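Long-range contact in putative NADPH:quinone reductase (Bacillus thuringiensis, PDB 3GMS), which probably reduces quinones with NADPH, as a putative quinone oxidoreductase with a Rossmann-type nucleotide-binding domain: residues A152-L164 with K180-Y192. Sequence-based numbering, arbitrary orientation.
Sequences ACGSAIGHLFAQL and KHTEELLRLGAAY
Leu185 and Leu188 close round the imidazole of His159, and this is where the packing is tight. Leu185 CD2 sits over one face of the ring, 4.3 Å from its centroid and displaced toward the rim, while Leu188 CD1 comes in obliquely to within 3.5 Å of His159 CD2. The ring is held from its own helix: His159 ND1 donates to Ser155 O at 2.9 Å from above the carbonyl plane, the opposite face from the one His159 N uses. With CG beside the backbone N (chi1 -76°), the imidazole folds back toward that carbonyl, and its CE1 corner then faces His181. One turn on, the CB of Ala162 points toward the other segment and lies 3.9 Å from Leu188 CB, with Leu185 CD2 and Ala190 CB close by. Leu188 forks here, its CD2 lying 3.7 Å from Gln163 CG; the amide of Gln163 is occupied by His159 O and by the backbone N of Arg297.

Both helices belong to a Rossmann-type parallel sheet: helix 156-168 to the beta-alpha-beta crossover from strand 147-150 to strand 171-176, helix 182-188 to the next, from strand 171-176 to strand 192-195. The axes of the two short helical segments approach to 8.6 Å at 30°, and the small Ala162 side chain faces the end of helix 182-188, where Gly189 begins the Schellman motif.

The N-terminal end is more open, with His181, Gly154 and Glu184 partly exposed. Gly154 CA makes a CH-pi contact, 3.8 Å from the His181 ring centroid; Gly154 O stands over the centre of that ring, 3.2 Å from His181 NE2, above the face, at an angle that makes no hydrogen bond. The His159 and His181 planes are nearly perpendicular, at 87°. Glu184 adds its CB, which comes obliquely near His159 NE2.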
ATOM      1  N   ALA A 152       5.549  -8.708   9.531  1.00 24.86           N
ATOM      2  CA  ALA A 152       5.333  -7.258   9.749  1.00 25.15           C
ATOM      3  C   ALA A 152       3.828  -6.925   9.784  1.00 24.97           C
ATOM      4  O   ALA A 152       3.375  -5.925   9.214  1.00 24.02           O
ATOM      5  CB  ALA A 152       6.088  -6.426   8.658  1.00 24.81           C
ATOM      6  N   CYS A 153       3.055  -7.774  10.467  1.00 24.82           N
ATOM      7  CA  CYS A 153       1.619  -7.756  10.315  1.00 25.57           C
ATOM      8  C   CYS A 153       0.977  -6.623  11.104  1.00 25.29           C
ATOM      9  O   CYS A 153      -0.203  -6.355  10.942  1.00 25.89           O
ATOM     10  CB  CYS A 153       1.004  -9.108  10.663  1.00 25.32           C
ATOM     11  SG  CYS A 153      -0.573  -9.496   9.823  1.00 27.68           S
ATOM     12  N   GLY A 154       1.754  -5.946  11.935  1.00 25.93           N
ATOM     13  CA  GLY A 154       1.237  -4.749  12.626  1.00 27.96           C
ATOM     14  C   GLY A 154       1.119  -3.531  11.702  1.00 29.11           C
ATOM     15  O   GLY A 154       0.608  -2.493  12.097  1.00 31.86           O
ATOM     16  N   SER A 155       1.596  -3.656  10.477  1.00 29.10           N
ATOM     17  CA  SER A 155       1.445  -2.612   9.454  1.00 28.03           C
ATOM     18  C   SER A 155      -0.013  -2.340   9.008  1.00 27.04           C
ATOM     19  O   SER A 155      -0.929  -3.117   9.302  1.00 26.23           O
ATOM     20  CB  SER A 155       2.257  -3.032   8.250  1.00 28.65           C
ATOM     21  OG  SER A 155       1.715  -4.224   7.716  1.00 28.95           O
ATOM     22  N   ALA A 156      -0.223  -1.258   8.236  1.00 24.89           N
ATOM     23  CA  ALA A 156      -1.525  -0.997   7.651  1.00 23.82           C
ATOM     24  C   ALA A 156      -1.992  -2.186   6.837  1.00 22.64           C
ATOM     25  O   ALA A 156      -3.165  -2.590   6.942  1.00 23.02           O
ATOM     26  CB  ALA A 156      -1.512   0.264   6.726  1.00 23.66           C
ATOM     27  N   ILE A 157      -1.102  -2.711   5.998  1.00 21.56           N
ATOM     28  CA  ILE A 157      -1.511  -3.815   5.116  1.00 21.40           C
ATOM     29  C   ILE A 157      -1.816  -5.089   5.940  1.00 21.51           C
ATOM     30  O   ILE A 157      -2.752  -5.815   5.615  1.00 21.70           O
ATOM     31  CB  ILE A 157      -0.543  -4.081   3.935  1.00 20.81           C
ATOM     32  CG1 ILE A 157      -1.300  -4.918   2.863  1.00 19.69           C
ATOM     33  CG2 ILE A 157       0.741  -4.757   4.384  1.00 21.07           C
ATOM     34  CD1 ILE A 157      -0.505  -5.200   1.560  1.00 21.87           C
ATOM     35  N   GLY A 158      -1.068  -5.284   7.012  1.00 22.20           N
ATOM     36  CA  GLY A 158      -1.330  -6.394   7.953  1.00 23.83           C
ATOM     37  C   GLY A 158      -2.756  -6.401   8.487  1.00 24.08           C
ATOM     38  O   GLY A 158      -3.395  -7.441   8.579  1.00 24.85           O
ATOM     39  N   HIS A 159      -3.250  -5.228   8.874  1.00 23.32           N
ATOM     40  CA  HIS A 159      -4.616  -5.087   9.358  1.00 23.75           C
ATOM     41  C   HIS A 159      -5.613  -5.407   8.268  1.00 23.32           C
ATOM     42  O   HIS A 159      -6.700  -5.878   8.539  1.00 24.36           O
ATOM     43  CB  HIS A 159      -4.861  -3.645   9.787  1.00 24.66           C
ATOM     44  CG  HIS A 159      -4.252  -3.303  11.098  1.00 25.54           C
ATOM     45  ND1 HIS A 159      -2.910  -3.442  11.360  1.00 31.58           N
ATOM     46  CD2 HIS A 159      -4.799  -2.763  12.213  1.00 33.00           C
ATOM     47  CE1 HIS A 159      -2.659  -3.062  12.599  1.00 33.67           C
ATOM     48  NE2 HIS A 159      -3.790  -2.650  13.140  1.00 35.74           N
ATOM     49  N   LEU A 160      -5.241  -5.163   7.018  1.00 22.37           N
ATOM     50  CA  LEU A 160      -6.127  -5.514   5.921  1.00 22.38           C
ATOM     51  C   LEU A 160      -6.163  -7.028   5.653  1.00 22.30           C
ATOM     52  O   LEU A 160      -7.235  -7.596   5.378  1.00 22.06           O
ATOM     53  CB  LEU A 160      -5.782  -4.723   4.642  1.00 21.34           C
ATOM     54  CG  LEU A 160      -5.786  -3.197   4.831  1.00 22.59           C
ATOM     55  CD1 LEU A 160      -5.472  -2.501   3.530  1.00 23.63           C
ATOM     56  CD2 LEU A 160      -7.094  -2.687   5.391  1.00 24.12           C
ATOM     57  N   PHE A 161      -5.007  -7.673   5.715  1.00 23.25           N
ATOM     58  CA  PHE A 161      -4.973  -9.128   5.541  1.00 23.66           C
ATOM     59  C   PHE A 161      -5.871  -9.820   6.594  1.00 23.75           C
ATOM     60  O   PHE A 161      -6.575 -10.786   6.291  1.00 24.20           O
ATOM     61  CB  PHE A 161      -3.534  -9.636   5.617  1.00 23.72           C
ATOM     62  CG  PHE A 161      -2.736  -9.414   4.346  1.00 23.27           C
ATOM     63  CD1 PHE A 161      -3.109 -10.028   3.144  1.00 22.53           C
ATOM     64  CD2 PHE A 161      -1.601  -8.621   4.362  1.00 25.71           C
ATOM     65  CE1 PHE A 161      -2.354  -9.815   1.965  1.00 22.86           C
ATOM     66  CE2 PHE A 161      -0.843  -8.421   3.188  1.00 24.31           C
ATOM     67  CZ  PHE A 161      -1.230  -9.038   1.978  1.00 21.51           C
ATOM     68  N   ALA A 162      -5.867  -9.282   7.817  1.00 24.54           N
ATOM     69  CA  ALA A 162      -6.713  -9.833   8.901  1.00 24.87           C
ATOM     70  C   ALA A 162      -8.172  -9.765   8.509  1.00 25.23           C
ATOM     71  O   ALA A 162      -8.918 -10.741   8.631  1.00 25.05           O
ATOM     72  CB  ALA A 162      -6.461  -9.108  10.216  1.00 25.01           C
ATOM     73  N   GLN A 163      -8.602  -8.619   7.984  1.00 25.40           N
ATOM     74  CA  GLN A 163      -9.972  -8.510   7.528  1.00 24.67           C
ATOM     75  C   GLN A 163     -10.288  -9.365   6.307  1.00 25.25           C
ATOM     76  O   GLN A 163     -11.368  -9.976   6.230  1.00 25.28           O
ATOM     77  CB  GLN A 163     -10.308  -7.032   7.236  1.00 25.01           C
ATOM     78  CG  GLN A 163     -10.233  -6.153   8.492  1.00 24.32           C
ATOM     79  CD  GLN A 163     -10.334  -4.678   8.129  1.00 25.57           C
ATOM     80  OE1 GLN A 163     -11.415  -4.188   7.862  1.00 26.98           O
ATOM     81  NE2 GLN A 163      -9.188  -3.976   8.108  1.00 25.80           N
ATOM     82  N   LEU A 164      -9.393  -9.371   5.316  1.00 24.74           N
ATOM     83  CA  LEU A 164      -9.592 -10.237   4.152  1.00 24.31           C
ATOM     84  C   LEU A 164      -9.709 -11.737   4.519  1.00 24.55           C
ATOM     85  O   LEU A 164     -10.416 -12.487   3.834  1.00 24.02           O
ATOM     86  CB  LEU A 164      -8.476 -10.034   3.133  1.00 23.81           C
ATOM     87  CG  LEU A 164      -8.619  -8.703   2.375  1.00 23.83           C
ATOM     88  CD1 LEU A 164      -7.337  -8.475   1.567  1.00 27.20           C
ATOM     89  CD2 LEU A 164      -9.833  -8.680   1.453  1.00 26.32           C
ATOM     90  N   LYS A 180       2.198  -4.873  20.104  1.00 38.33           N
ATOM     91  CA  LYS A 180       1.517  -3.569  19.951  1.00 38.16           C
ATOM     92  C   LYS A 180       0.217  -3.606  19.164  1.00 37.43           C
ATOM     93  O   LYS A 180      -0.705  -2.830  19.450  1.00 37.01           O
ATOM     94  CB  LYS A 180       2.451  -2.530  19.351  1.00 38.91           C
ATOM     95  CG  LYS A 180       3.149  -1.714  20.399  1.00 41.59           C
ATOM     96  CD  LYS A 180       4.592  -1.540  20.066  1.00 45.44           C
ATOM     97  CE  LYS A 180       5.353  -1.180  21.335  1.00 46.90           C
ATOM     98  NZ  LYS A 180       6.770  -0.939  21.022  1.00 49.18           N
ATOM     99  N   HIS A 181       0.122  -4.514  18.199  1.00 35.65           N
ATOM    100  CA  HIS A 181      -1.082  -4.613  17.381  1.00 34.59           C
ATOM    101  C   HIS A 181      -1.915  -5.876  17.609  1.00 33.69           C
ATOM    102  O   HIS A 181      -2.897  -6.103  16.916  1.00 32.86           O
ATOM    103  CB  HIS A 181      -0.724  -4.441  15.888  1.00 35.09           C
ATOM    104  CG  HIS A 181      -0.003  -3.160  15.586  1.00 35.37           C
ATOM    105  ND1 HIS A 181       1.362  -3.017  15.733  1.00 36.68           N
ATOM    106  CD2 HIS A 181      -0.457  -1.967  15.136  1.00 37.86           C
ATOM    107  CE1 HIS A 181       1.717  -1.796  15.379  1.00 37.37           C
ATOM    108  NE2 HIS A 181       0.630  -1.139  15.008  1.00 34.48           N
ATOM    109  N   THR A 182      -1.522  -6.696  18.582  1.00 33.88           N
ATOM    110  CA  THR A 182      -2.118  -8.016  18.768  1.00 33.73           C
ATOM    111  C   THR A 182      -3.625  -7.952  18.939  1.00 34.19           C
ATOM    112  O   THR A 182      -4.359  -8.640  18.211  1.00 33.86           O
ATOM    113  CB  THR A 182      -1.422  -8.816  19.926  1.00 33.44           C
ATOM    114  OG1 THR A 182      -0.051  -9.007  19.592  1.00 34.49           O
ATOM    115  CG2 THR A 182      -2.058 -10.184  20.117  1.00 34.29           C
ATOM    116  N   GLU A 183      -4.091  -7.102  19.865  1.00 34.21           N
ATOM    117  CA  GLU A 183      -5.523  -6.997  20.129  1.00 34.44           C
ATOM    118  C   GLU A 183      -6.285  -6.574  18.884  1.00 33.60           C
ATOM    119  O   GLU A 183      -7.299  -7.188  18.547  1.00 32.74           O
ATOM    120  CB  GLU A 183      -5.830  -6.053  21.313  1.00 35.56           C
ATOM    121  CG  GLU A 183      -7.350  -5.768  21.514  1.00 38.91           C
ATOM    122  CD  GLU A 183      -8.142  -6.984  22.033  1.00 45.00           C
ATOM    123  OE1 GLU A 183      -7.508  -7.952  22.505  1.00 48.01           O
ATOM    124  OE2 GLU A 183      -9.401  -6.968  21.991  1.00 46.20           O
ATOM    125  N   GLU A 184      -5.769  -5.553  18.189  1.00 33.09           N
ATOM    126  CA  GLU A 184      -6.426  -5.047  16.996  1.00 32.66           C
ATOM    127  C   GLU A 184      -6.482  -6.152  15.925  1.00 30.93           C
ATOM    128  O   GLU A 184      -7.550  -6.412  15.372  1.00 29.40           O
ATOM    129  CB  GLU A 184      -5.732  -3.791  16.468  1.00 34.90           C
ATOM    130  CG  GLU A 184      -5.627  -2.628  17.503  1.00 38.02           C
ATOM    131  CD  GLU A 184      -4.285  -2.574  18.265  1.00 44.34           C
ATOM    132  OE1 GLU A 184      -3.933  -3.519  19.065  1.00 44.30           O
ATOM    133  OE2 GLU A 184      -3.597  -1.529  18.089  1.00 47.23           O
ATOM    134  N   LEU A 185      -5.351  -6.824  15.695  1.00 29.15           N
ATOM    135  CA  LEU A 185      -5.330  -7.927  14.694  1.00 28.38           C
ATOM    136  C   LEU A 185      -6.331  -9.035  15.013  1.00 27.38           C
ATOM    137  O   LEU A 185      -7.107  -9.464  14.140  1.00 26.75           O
ATOM    138  CB  LEU A 185      -3.914  -8.487  14.503  1.00 27.63           C
ATOM    139  CG  LEU A 185      -2.913  -7.527  13.872  1.00 28.34           C
ATOM    140  CD1 LEU A 185      -1.540  -8.061  13.991  1.00 27.54           C
ATOM    141  CD2 LEU A 185      -3.333  -7.318  12.370  1.00 27.68           C
ATOM    142  N   LEU A 186      -6.369  -9.497  16.269  1.00 27.69           N
ATOM    143  CA  LEU A 186      -7.396 -10.468  16.620  1.00 28.98           C
ATOM    144  C   LEU A 186      -8.831  -9.983  16.389  1.00 28.77           C
ATOM    145  O   LEU A 186      -9.627 -10.718  15.810  1.00 28.99           O
ATOM    146  CB  LEU A 186      -7.239 -10.997  18.060  1.00 29.24           C
ATOM    147  CG  LEU A 186      -5.880 -11.646  18.317  1.00 29.93           C
ATOM    148  CD1 LEU A 186      -5.644 -11.722  19.807  1.00 33.44           C
ATOM    149  CD2 LEU A 186      -5.812 -13.051  17.661  1.00 32.68           C
ATOM    150  N   ARG A 187      -9.142  -8.752  16.833  1.00 29.42           N
ATOM    151  CA  ARG A 187     -10.451  -8.137  16.595  1.00 30.77           C
ATOM    152  C   ARG A 187     -10.828  -8.123  15.142  1.00 29.88           C
ATOM    153  O   ARG A 187     -11.988  -8.375  14.788  1.00 30.17           O
ATOM    154  CB  ARG A 187     -10.488  -6.684  17.067  1.00 31.23           C
ATOM    155  CG  ARG A 187     -10.711  -6.536  18.523  1.00 36.21           C
ATOM    156  CD  ARG A 187     -11.064  -5.100  18.882  1.00 40.43           C
ATOM    157  NE  ARG A 187     -11.049  -4.972  20.338  1.00 45.10           N
ATOM    158  CZ  ARG A 187     -11.520  -3.925  21.019  1.00 47.36           C
ATOM    159  NH1 ARG A 187     -12.059  -2.900  20.377  1.00 45.94           N
ATOM    160  NH2 ARG A 187     -11.453  -3.918  22.350  1.00 48.20           N
ATOM    161  N   LEU A 188      -9.845  -7.799  14.306  1.00 29.73           N
ATOM    162  CA  LEU A 188     -10.079  -7.672  12.874  1.00 29.25           C
ATOM    163  C   LEU A 188     -10.198  -9.027  12.206  1.00 29.19           C
ATOM    164  O   LEU A 188     -10.667  -9.114  11.081  1.00 29.33           O
ATOM    165  CB  LEU A 188      -8.980  -6.824  12.196  1.00 30.00           C
ATOM    166  CG  LEU A 188      -9.073  -5.325  12.555  1.00 30.36           C
ATOM    167  CD1 LEU A 188      -7.798  -4.605  12.207  1.00 31.14           C
ATOM    168  CD2 LEU A 188     -10.269  -4.662  11.864  1.00 32.06           C
ATOM    169  N   GLY A 189      -9.796 -10.094  12.890  1.00 28.43           N
ATOM    170  CA  GLY A 189      -9.984 -11.392  12.279  1.00 28.85           C
ATOM    171  C   GLY A 189      -8.823 -12.339  12.125  1.00 28.13           C
ATOM    172  O   GLY A 189      -9.009 -13.424  11.585  1.00 28.97           O
ATOM    173  N   ALA A 190      -7.654 -11.974  12.634  1.00 27.29           N
ATOM    174  CA  ALA A 190      -6.514 -12.859  12.594  1.00 27.82           C
ATOM    175  C   ALA A 190      -6.777 -14.091  13.488  1.00 29.29           C
ATOM    176  O   ALA A 190      -7.223 -13.954  14.631  1.00 28.88           O
ATOM    177  CB  ALA A 190      -5.266 -12.140  13.051  1.00 27.22           C
ATOM    178  N   ALA A 191      -6.507 -15.282  12.955  1.00 29.57           N
ATOM    179  CA  ALA A 191      -6.710 -16.531  13.715  1.00 29.88           C
ATOM    180  C   ALA A 191      -5.724 -16.702  14.883  1.00 30.14           C
ATOM    181  O   ALA A 191      -6.054 -17.346  15.909  1.00 30.99           O
ATOM    182  CB  ALA A 191      -6.655 -17.738  12.766  1.00 30.61           C
ATOM    183  N   TYR A 192      -4.527 -16.150  14.735  1.00 28.28           N
ATOM    184  CA  TYR A 192      -3.478 -16.238  15.735  1.00 28.23           C
ATOM    185  C   TYR A 192      -2.455 -15.145  15.454  1.00 28.44           C
ATOM    186  O   TYR A 192      -2.260 -14.739  14.302  1.00 28.35           O
ATOM    187  CB  TYR A 192      -2.785 -17.605  15.634  1.00 28.93           C
ATOM    188  CG  TYR A 192      -2.001 -17.975  16.877  1.00 29.58           C
ATOM    189  CD1 TYR A 192      -2.619 -18.639  17.938  1.00 32.43           C
ATOM    190  CD2 TYR A 192      -0.646 -17.632  16.999  1.00 30.51           C
ATOM    191  CE1 TYR A 192      -1.892 -18.978  19.090  1.00 33.56           C
ATOM    192  CE2 TYR A 192       0.090 -17.958  18.147  1.00 31.04           C
ATOM    193  CZ  TYR A 192      -0.547 -18.633  19.181  1.00 34.58           C
ATOM    194  OH  TYR A 192       0.183 -18.956  20.312  1.00 36.93           O
TER